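PDB 6XEP: thiamine-monophosphate kinase from Stenotrophomonas maltophilia, which probably catalyses the ATP-dependent phosphorylation of thiamine monophosphate to thiamine diphosphate, the active form of vitamin B1. Local coordinates for residues 50-56 with 78-83; 72-77 with 113-118; 88-94 with 139-145. One frame throughout, in Å; residues are numbered along the deposited sequence. Where two conformers were deposited one is given.

Contact 1: residues 50-56 with 78-83; sequences VVTADTL and VNLSDL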
# COMPACT_ATOMS: atom_id res chain seq x y z
N VAL A 50 2.00 8.90 -10.23
CA VAL A 50 0.94 9.18 -9.28
C VAL A 50 0.56 7.87 -8.62
O VAL A 50 0.62 6.80 -9.23
CB VAL A 50 -0.31 9.84 -9.90
CG1 VAL A 50 0.04 11.15 -10.48
CG2 VAL A 50 -0.90 8.97 -10.96
N VAL A 51 0.18 7.95 -7.35
CA VAL A 51 0.02 6.77 -6.53
C VAL A 51 -1.31 6.86 -5.82
O VAL A 51 -1.65 7.93 -5.28
CB VAL A 51 1.17 6.62 -5.52
CG1 VAL A 51 1.00 5.36 -4.73
CG2 VAL A 51 2.51 6.62 -6.23
N THR A 52 -2.06 5.77 -5.82
CA THR A 52 -3.34 5.67 -5.14
C THR A 52 -3.30 4.48 -4.19
O THR A 52 -2.57 3.52 -4.42
CB THR A 52 -4.51 5.47 -6.12
OG1 THR A 52 -4.41 4.19 -6.75
CG2 THR A 52 -4.51 6.54 -7.18
N ALA A 53 -4.11 4.55 -3.13
CA ALA A 53 -4.14 3.44 -2.20
C ALA A 53 -5.54 3.36 -1.61
O ALA A 53 -6.12 4.39 -1.28
CB ALA A 53 -3.12 3.59 -1.06
N ASP A 54 -6.05 2.15 -1.49
CA ASP A 54 -7.39 1.90 -0.97
C ASP A 54 -7.35 0.60 -0.19
O ASP A 54 -6.64 -0.33 -0.57
CB ASP A 54 -8.42 1.80 -2.09
CG ASP A 54 -8.58 3.09 -2.88
OD1 ASP A 54 -7.94 3.21 -3.95
OD2 ASP A 54 -9.34 3.99 -2.43
N THR A 55 -8.10 0.54 0.91
CA THR A 55 -8.24 -0.70 1.65
C THR A 55 -9.70 -1.12 1.59
O THR A 55 -10.58 -0.29 1.79
CB THR A 55 -7.79 -0.55 3.10
OG1 THR A 55 -6.37 -0.31 3.13
CG2 THR A 55 -8.10 -1.82 3.89
N LEU A 56 -9.95 -2.39 1.30
CA LEU A 56 -11.29 -2.96 1.39
C LEU A 56 -11.30 -3.94 2.55
O LEU A 56 -10.47 -4.85 2.61
CB LEU A 56 -11.71 -3.65 0.10
CG LEU A 56 -12.28 -2.74 -1.00
CD1 LEU A 56 -11.28 -1.72 -1.50
CD2 LEU A 56 -12.81 -3.56 -2.16
N VAL A 78 -11.15 -0.51 -7.64
CA VAL A 78 -11.23 0.77 -6.94
C VAL A 78 -10.02 1.64 -7.27
O VAL A 78 -10.13 2.83 -7.57
CB VAL A 78 -11.37 0.55 -5.42
CG1 VAL A 78 -11.37 1.89 -4.71
CG2 VAL A 78 -12.65 -0.20 -5.14
N ASN A 79 -8.83 1.04 -7.23
CA ASN A 79 -7.61 1.79 -7.48
C ASN A 79 -7.49 2.21 -8.94
O ASN A 79 -7.03 3.32 -9.25
CB ASN A 79 -6.40 0.95 -7.09
CG ASN A 79 -6.25 0.85 -5.61
OD1 ASN A 79 -6.86 0.00 -4.96
ND2 ASN A 79 -5.45 1.75 -5.04
N LEU A 80 -7.86 1.31 -9.85
CA LEU A 80 -7.80 1.66 -11.26
C LEU A 80 -8.78 2.78 -11.59
O LEU A 80 -8.50 3.61 -12.45
CB LEU A 80 -8.09 0.43 -12.11
CG LEU A 80 -7.01 -0.64 -12.11
CD1 LEU A 80 -7.43 -1.84 -12.97
CD2 LEU A 80 -5.67 -0.05 -12.60
N SER A 81 -9.94 2.79 -10.93
CA SER A 81 -10.89 3.87 -11.15
C SER A 81 -10.32 5.20 -10.67
O SER A 81 -10.53 6.24 -11.31
CB SER A 81 -12.20 3.55 -10.43
OG SER A 81 -13.12 4.60 -10.65
N ASP A 82 -9.59 5.19 -9.55
CA ASP A 82 -8.89 6.38 -9.06
C ASP A 82 -7.89 6.87 -10.10
O ASP A 82 -7.80 8.07 -10.40
CB ASP A 82 -8.15 6.08 -7.75
CG ASP A 82 -9.06 5.70 -6.59
OD1 ASP A 82 -10.29 5.89 -6.66
OD2 ASP A 82 -8.51 5.20 -5.58
N LEU A 83 -7.09 5.94 -10.64
CA LEU A 83 -6.10 6.31 -11.65
C LEU A 83 -6.78 6.82 -12.91
O LEU A 83 -6.28 7.75 -13.56
CB LEU A 83 -5.21 5.12 -12.00
CG LEU A 83 -4.22 4.72 -10.90
CD1 LEU A 83 -3.37 3.56 -11.38
CD2 LEU A 83 -3.34 5.91 -10.53
O HOH W 1 -11.14 5.46 -3.75

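Contact 2: residues 72-77 with 113-118; sequences GWKTLA and GFFALA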
# COMPACT_ATOMS: atom_id res chain seq x y z
N GLY A 72 -11.04 -10.02 -5.27
CA GLY A 72 -9.82 -9.71 -6.01
C GLY A 72 -10.05 -8.70 -7.11
O GLY A 72 -9.28 -7.74 -7.27
N TRP A 73 -11.13 -8.87 -7.88
CA TRP A 73 -11.46 -7.91 -8.92
C TRP A 73 -11.72 -6.52 -8.34
O TRP A 73 -11.11 -5.53 -8.75
CB TRP A 73 -12.70 -8.41 -9.68
CG TRP A 73 -13.16 -7.52 -10.83
CD1 TRP A 73 -13.77 -6.29 -10.74
CD2 TRP A 73 -13.06 -7.81 -12.23
NE1 TRP A 73 -14.06 -5.81 -12.00
CE2 TRP A 73 -13.63 -6.72 -12.93
CE3 TRP A 73 -12.55 -8.89 -12.96
CZ2 TRP A 73 -13.69 -6.67 -14.31
CZ3 TRP A 73 -12.62 -8.84 -14.35
CH2 TRP A 73 -13.17 -7.73 -15.00
N LYS A 74 -12.63 -6.44 -7.36
CA LYS A 74 -13.08 -5.13 -6.91
C LYS A 74 -11.97 -4.38 -6.18
O LYS A 74 -11.85 -3.16 -6.33
CB LYS A 74 -14.33 -5.27 -6.03
CG LYS A 74 -14.90 -3.91 -5.64
CD LYS A 74 -16.36 -3.99 -5.20
CE LYS A 74 -16.92 -2.58 -5.00
NZ LYS A 74 -18.35 -2.56 -4.62
N THR A 75 -11.13 -5.11 -5.43
CA THR A 75 -10.03 -4.43 -4.73
C THR A 75 -9.15 -3.67 -5.71
O THR A 75 -8.82 -2.49 -5.49
CB THR A 75 -9.22 -5.46 -3.92
OG1 THR A 75 -10.07 -6.03 -2.91
CG2 THR A 75 -8.08 -4.78 -3.20
N LEU A 76 -8.81 -4.29 -6.84
CA LEU A 76 -8.03 -3.58 -7.84
C LEU A 76 -8.86 -2.54 -8.58
O LEU A 76 -8.35 -1.46 -8.92
CB LEU A 76 -7.43 -4.58 -8.83
CG LEU A 76 -6.63 -4.02 -10.00
CD1 LEU A 76 -5.41 -3.20 -9.51
CD2 LEU A 76 -6.18 -5.17 -10.90
N ALA A 77 -10.13 -2.83 -8.87
CA ALA A 77 -10.96 -1.91 -9.64
C ALA A 77 -11.07 -0.54 -8.97
O ALA A 77 -11.10 0.49 -9.65
CB ALA A 77 -12.35 -2.50 -9.85
N GLY A 113 -9.36 -13.26 -9.87
CA GLY A 113 -10.09 -12.04 -10.13
C GLY A 113 -9.19 -10.84 -10.27
O GLY A 113 -9.41 -9.97 -11.11
N PHE A 114 -8.15 -10.80 -9.43
CA PHE A 114 -7.15 -9.74 -9.50
C PHE A 114 -6.50 -9.70 -10.88
O PHE A 114 -6.48 -8.65 -11.54
CB PHE A 114 -6.11 -9.95 -8.40
CG PHE A 114 -5.23 -8.76 -8.19
CD1 PHE A 114 -4.08 -8.61 -8.94
CD2 PHE A 114 -5.55 -7.79 -7.26
CE1 PHE A 114 -3.27 -7.51 -8.77
CE2 PHE A 114 -4.74 -6.70 -7.09
CZ PHE A 114 -3.60 -6.56 -7.84
N PHE A 115 -5.97 -10.85 -11.34
CA PHE A 115 -5.28 -10.88 -12.62
C PHE A 115 -6.25 -10.75 -13.78
O PHE A 115 -5.87 -10.21 -14.82
CB PHE A 115 -4.47 -12.16 -12.78
CG PHE A 115 -3.31 -12.26 -11.83
CD1 PHE A 115 -2.33 -11.28 -11.81
CD2 PHE A 115 -3.21 -13.34 -10.95
CE1 PHE A 115 -1.24 -11.38 -10.93
CE2 PHE A 115 -2.13 -13.45 -10.07
CZ PHE A 115 -1.15 -12.46 -10.07
N ALA A 116 -7.48 -11.24 -13.64
CA ALA A 116 -8.44 -11.06 -14.73
C ALA A 116 -8.57 -9.58 -15.07
O ALA A 116 -8.56 -9.21 -16.25
CB ALA A 116 -9.80 -11.65 -14.38
N LEU A 117 -8.69 -8.73 -14.05
CA LEU A 117 -8.78 -7.29 -14.30
C LEU A 117 -7.42 -6.66 -14.58
O LEU A 117 -7.30 -5.84 -15.49
CB LEU A 117 -9.44 -6.61 -13.10
CG LEU A 117 -9.56 -5.09 -13.20
CD1 LEU A 117 -10.40 -4.69 -14.40
CD2 LEU A 117 -10.16 -4.55 -11.89
N ALA A 118 -6.39 -7.05 -13.83
CA ALA A 118 -5.07 -6.45 -14.00
C ALA A 118 -4.54 -6.64 -15.41
O ALA A 118 -3.96 -5.71 -15.99
CB ALA A 118 -4.08 -7.06 -13.00

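Contact 3: residues 88-94 with 139-145; sequences ARPAWCT and VTAMGQV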
# COMPACT_ATOMS: atom_id res chain seq x y z
N ALA A 88 -4.27 8.73 -15.72
CA ALA A 88 -2.96 8.13 -15.56
C ALA A 88 -2.95 6.75 -16.19
O ALA A 88 -3.95 6.04 -16.18
CB ALA A 88 -2.59 8.03 -14.08
N ARG A 89 -1.79 6.38 -16.74
CA ARG A 89 -1.58 5.06 -17.31
C ARG A 89 -1.12 4.11 -16.21
O ARG A 89 -0.00 4.28 -15.69
CB ARG A 89 -0.54 5.13 -18.42
CG ARG A 89 -0.28 3.80 -19.13
CD ARG A 89 0.57 4.01 -20.37
NE ARG A 89 -0.03 5.00 -21.26
CZ ARG A 89 -0.96 4.74 -22.17
NH1 ARG A 89 -1.42 3.50 -22.34
NH2 ARG A 89 -1.44 5.72 -22.93
N PRO A 90 -1.91 3.10 -15.82
CA PRO A 90 -1.47 2.16 -14.78
C PRO A 90 -0.18 1.45 -15.17
O PRO A 90 0.06 1.12 -16.33
CB PRO A 90 -2.63 1.16 -14.68
CG PRO A 90 -3.81 1.85 -15.25
CD PRO A 90 -3.27 2.78 -16.31
N ALA A 91 0.67 1.24 -14.16
CA ALA A 91 1.98 0.63 -14.36
C ALA A 91 2.16 -0.56 -13.42
O ALA A 91 2.28 -1.70 -13.88
CB ALA A 91 3.09 1.67 -14.12
N TRP A 92 2.19 -0.30 -12.12
CA TRP A 92 2.55 -1.31 -11.13
C TRP A 92 1.61 -1.23 -9.94
O TRP A 92 0.98 -0.19 -9.68
CB TRP A 92 4.00 -1.14 -10.65
CG TRP A 92 4.98 -0.77 -11.71
CD1 TRP A 92 5.38 -1.55 -12.76
CD2 TRP A 92 5.74 0.45 -11.81
NE1 TRP A 92 6.32 -0.89 -13.52
CE2 TRP A 92 6.55 0.34 -12.96
CE3 TRP A 92 5.79 1.62 -11.05
CZ2 TRP A 92 7.42 1.36 -13.37
CZ3 TRP A 92 6.66 2.63 -11.45
CH2 TRP A 92 7.45 2.50 -12.61
N CYS A 93 1.52 -2.32 -9.19
CA CYS A 93 0.77 -2.25 -7.94
C CYS A 93 1.34 -3.20 -6.90
O CYS A 93 2.10 -4.14 -7.21
CB CYS A 93 -0.72 -2.54 -8.15
SG CYS A 93 -1.07 -4.15 -8.78
N THR A 94 0.99 -2.95 -5.64
CA THR A 94 1.30 -3.85 -4.54
C THR A 94 -0.00 -4.30 -3.90
O THR A 94 -1.04 -3.64 -4.01
CB THR A 94 2.18 -3.20 -3.47
OG1 THR A 94 1.50 -2.06 -2.94
CG2 THR A 94 3.55 -2.79 -4.05
N VAL A 139 -4.48 -2.17 -1.49
CA VAL A 139 -3.77 -2.13 -2.75
C VAL A 139 -3.23 -0.72 -2.95
O VAL A 139 -3.91 0.27 -2.68
CB VAL A 139 -4.64 -2.55 -3.95
CG1 VAL A 139 -3.96 -2.16 -5.28
CG2 VAL A 139 -4.85 -4.02 -3.95
N THR A 140 -1.98 -0.65 -3.39
CA THR A 140 -1.38 0.60 -3.81
C THR A 140 -1.12 0.46 -5.29
O THR A 140 -0.48 -0.51 -5.71
CB THR A 140 -0.08 0.87 -3.06
OG1 THR A 140 -0.36 0.92 -1.66
CG2 THR A 140 0.52 2.20 -3.46
N ALA A 141 -1.63 1.39 -6.09
CA ALA A 141 -1.45 1.35 -7.53
C ALA A 141 -0.68 2.58 -7.99
O ALA A 141 -0.95 3.70 -7.56
CB ALA A 141 -2.79 1.26 -8.24
N MET A 142 0.29 2.35 -8.86
CA MET A 142 1.15 3.40 -9.39
C MET A 142 0.88 3.57 -10.87
O MET A 142 0.93 2.59 -11.61
CB MET A 142 2.63 3.06 -9.17
CG MET A 142 3.15 3.24 -7.76
SD MET A 142 4.10 1.81 -7.20
CE MET A 142 2.77 0.63 -7.09
N GLY A 143 0.59 4.80 -11.29
CA GLY A 143 0.37 5.12 -12.69
C GLY A 143 1.32 6.22 -13.11
O GLY A 143 2.00 6.83 -12.28
N GLN A 144 1.38 6.48 -14.42
CA GLN A 144 2.28 7.50 -14.94
C GLN A 144 1.52 8.47 -15.83
O GLN A 144 0.56 8.08 -16.49
CB GLN A 144 3.44 6.84 -15.69
CG GLN A 144 4.24 5.94 -14.76
CD GLN A 144 5.46 5.34 -15.41
OE1 GLN A 144 6.57 5.86 -15.29
NE2 GLN A 144 5.26 4.21 -16.09
N VAL A 145 1.96 9.73 -15.82
CA VAL A 145 1.34 10.78 -16.63
C VAL A 145 2.43 11.64 -17.26
O VAL A 145 3.43 11.96 -16.61
CB VAL A 145 0.39 11.67 -15.82
CG1 VAL A 145 -0.81 10.91 -15.37
CG2 VAL A 145 1.11 12.28 -14.62
O HOH W 2 2.43 3.79 -17.06

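Contact 1: residues 50-56 with 78-83
Asp54 on the strand and Asp82 on the helix bring their carboxylates together from opposite directions, with planes 49° apart; Asp54 OD1 lies 2.6 Å from Asp82 OD2 in one of two Asp82 conformers, to be read with caution. A water lies within reach of their other oxygens, 2.7 Å from Asp54 OD2 and 3.1 Å from Asp82 OD1, but cannot donate to every acceptor nearby. Beside this pair, Asn79 ND2 donates to Thr52 OG1 over 3.2 Å in the Thr52 conformer described, nearly straight at 165° and close to the amide plane. With chi1 at 67°, the Thr52 hydroxyl sits between backbone N and carbonyl carbon, while the methyl CG2 packs against Asp82 CB and rests 3.6 Å from Leu83 CD2. Val78 CG1 packs 3.5 Å from Asp54 CG, giving the carboxylate an apolar neighbour. This is helix 68-85 packed roughly antiparallel on strand 48-57, outermost in this chain's sheet, in the N-terminal, PurM-like domain of the thiamine-monophosphate kinase family, and Thr52, Asp54 and Asp82 are predicted magnesium ligands. Asp223, another predicted ligand, stands close to Asp82 and accepts a hydrogen bond from Ser81 OG. Farther out, apolar contacts close both ends: Val50 CG2 meets Leu83 CD2 at 3.9 Å, and Leu56 CD1 meets Val78 CG2 at 4.2 Å. Backbone bonds to strand 136-145 hold the strand itself, and the Thr55 N-H bonds to Asp129 of the second subunit.

Contact 2: residues 72-77 with 113-118
The indole of Trp73 carries Leu117 on one face: Leu117 CB stands 3.9 Å from the centroid of the six-membered ring in a CH-pi contact, and Leu117 CD1 approaches Trp73 CZ2 to 3.8 Å. At the indole edge, near the ring plane, lies the methyl of Ala116. The phenyl ring of Phe114 is met in the same manner from the other helix, Leu76 CD2 sitting 4.2 Å from the ring centroid and only 8° off its normal. In both cases leucine and ring cross at about a right angle. Leu117 CG is anti to the backbone N (chi1 178°), which sends CD2 across to the facing helix, 3.4 Å from Trp73 O and 3.6 Å from Ala77 CB. Leu76 CD2 reaches the opposite helix in turn, 3.5 Å from Ala118 CB. Toward the N-terminal ends of the two segments Gly72 and Gly113 meet, and having no side chains they let the backbones approach, Gly72 C lying 3.9 Å from Gly113 C. The two short segments run 46° apart in direction, with axes 7.3 Å apart, as parts of helices 68-85 and 104-120, which cover the sheet of the PurM-like N-terminal domain. Trp73 NE1 bonds to Pro204 O, outside the pair; between the two segments themselves cohesion comes from apolar and CH-pi contacts.

Contact 3: residues 88-94 with 139-145
Trp92 and Met142 cross at about a right angle on one face of the sheet, Trp92 CE3 lying 3.9 Å from Met142 CB. In the conformer described the methionine chain bends back, bringing CE to 3.3 Å from Trp92 O. Trp92 also receives a neighbour from its own strand: the methyl of Ala91 lies over the centre of the indole. Trp92 NE1 is held by Asp29. Farther along the same face Thr94 and Thr140 lie side by side, pointing the same way, with Thr94 OG1 3.3 Å from Thr140 CB; Thr140 OG1 bonds to Thr140 OG1 of the second subunit. Towards the other end Gln144 stretches out beyond CG. Its NE2 donates a hydrogen bond to a water 3.0 Å away, which in turn donates to Arg89 O, while OE1 takes a bond from Arg44 N. The opposite face bears Pro90, Cys93 and Ala141. Cys93 CB and Ala141 CB stay 4.3 Å apart, and helices 68-85 and 104-120 pack over this face. At the loop end, Ala88 CB rests 3.6 Å from Val145 CG1.

Between these groups the backbones pair antiparallel, with one irregularity. Met142 O accepts both Ala91 N (2.9 Å) and Trp92 N (3.2 Å), each donor in the carbonyl plane, and the Ala91 side chain is thereby turned toward the partner strand. Two residues opposite one are the signature of a classic beta bulge, here set in the central strand pair of the mixed sheet of the PurM-like N-terminal domain, whose Trp92, Thr94 and Thr140 face meets the second subunit.

The three contacts form one layered unit, with helices 68-85 and 104-120 on the sheet of contact 3. Contacts 1 and 3, with centres about 8 Å apart, are joined within that sheet, where Thr52 O and Ala141 N lie 2.9 Å apart, probably hydrogen-bonded. Contacts 1 and 2 share helix 68-85, and Leu80 CD1 meets Leu117 CG at 3.9 Å. Contact 2 sits on contact 3 through Phe114 CZ, 3.6 Å from Cys93 SG, and Thr75 CG2, 3.4 Å from Val139 CG2. Contact 1 carries three of the predicted magnesium ligands; the Leu76 side chain of contact 2 is about 8 Å from that of Thr52. Contacts 1 and 3 also touch the second subunit.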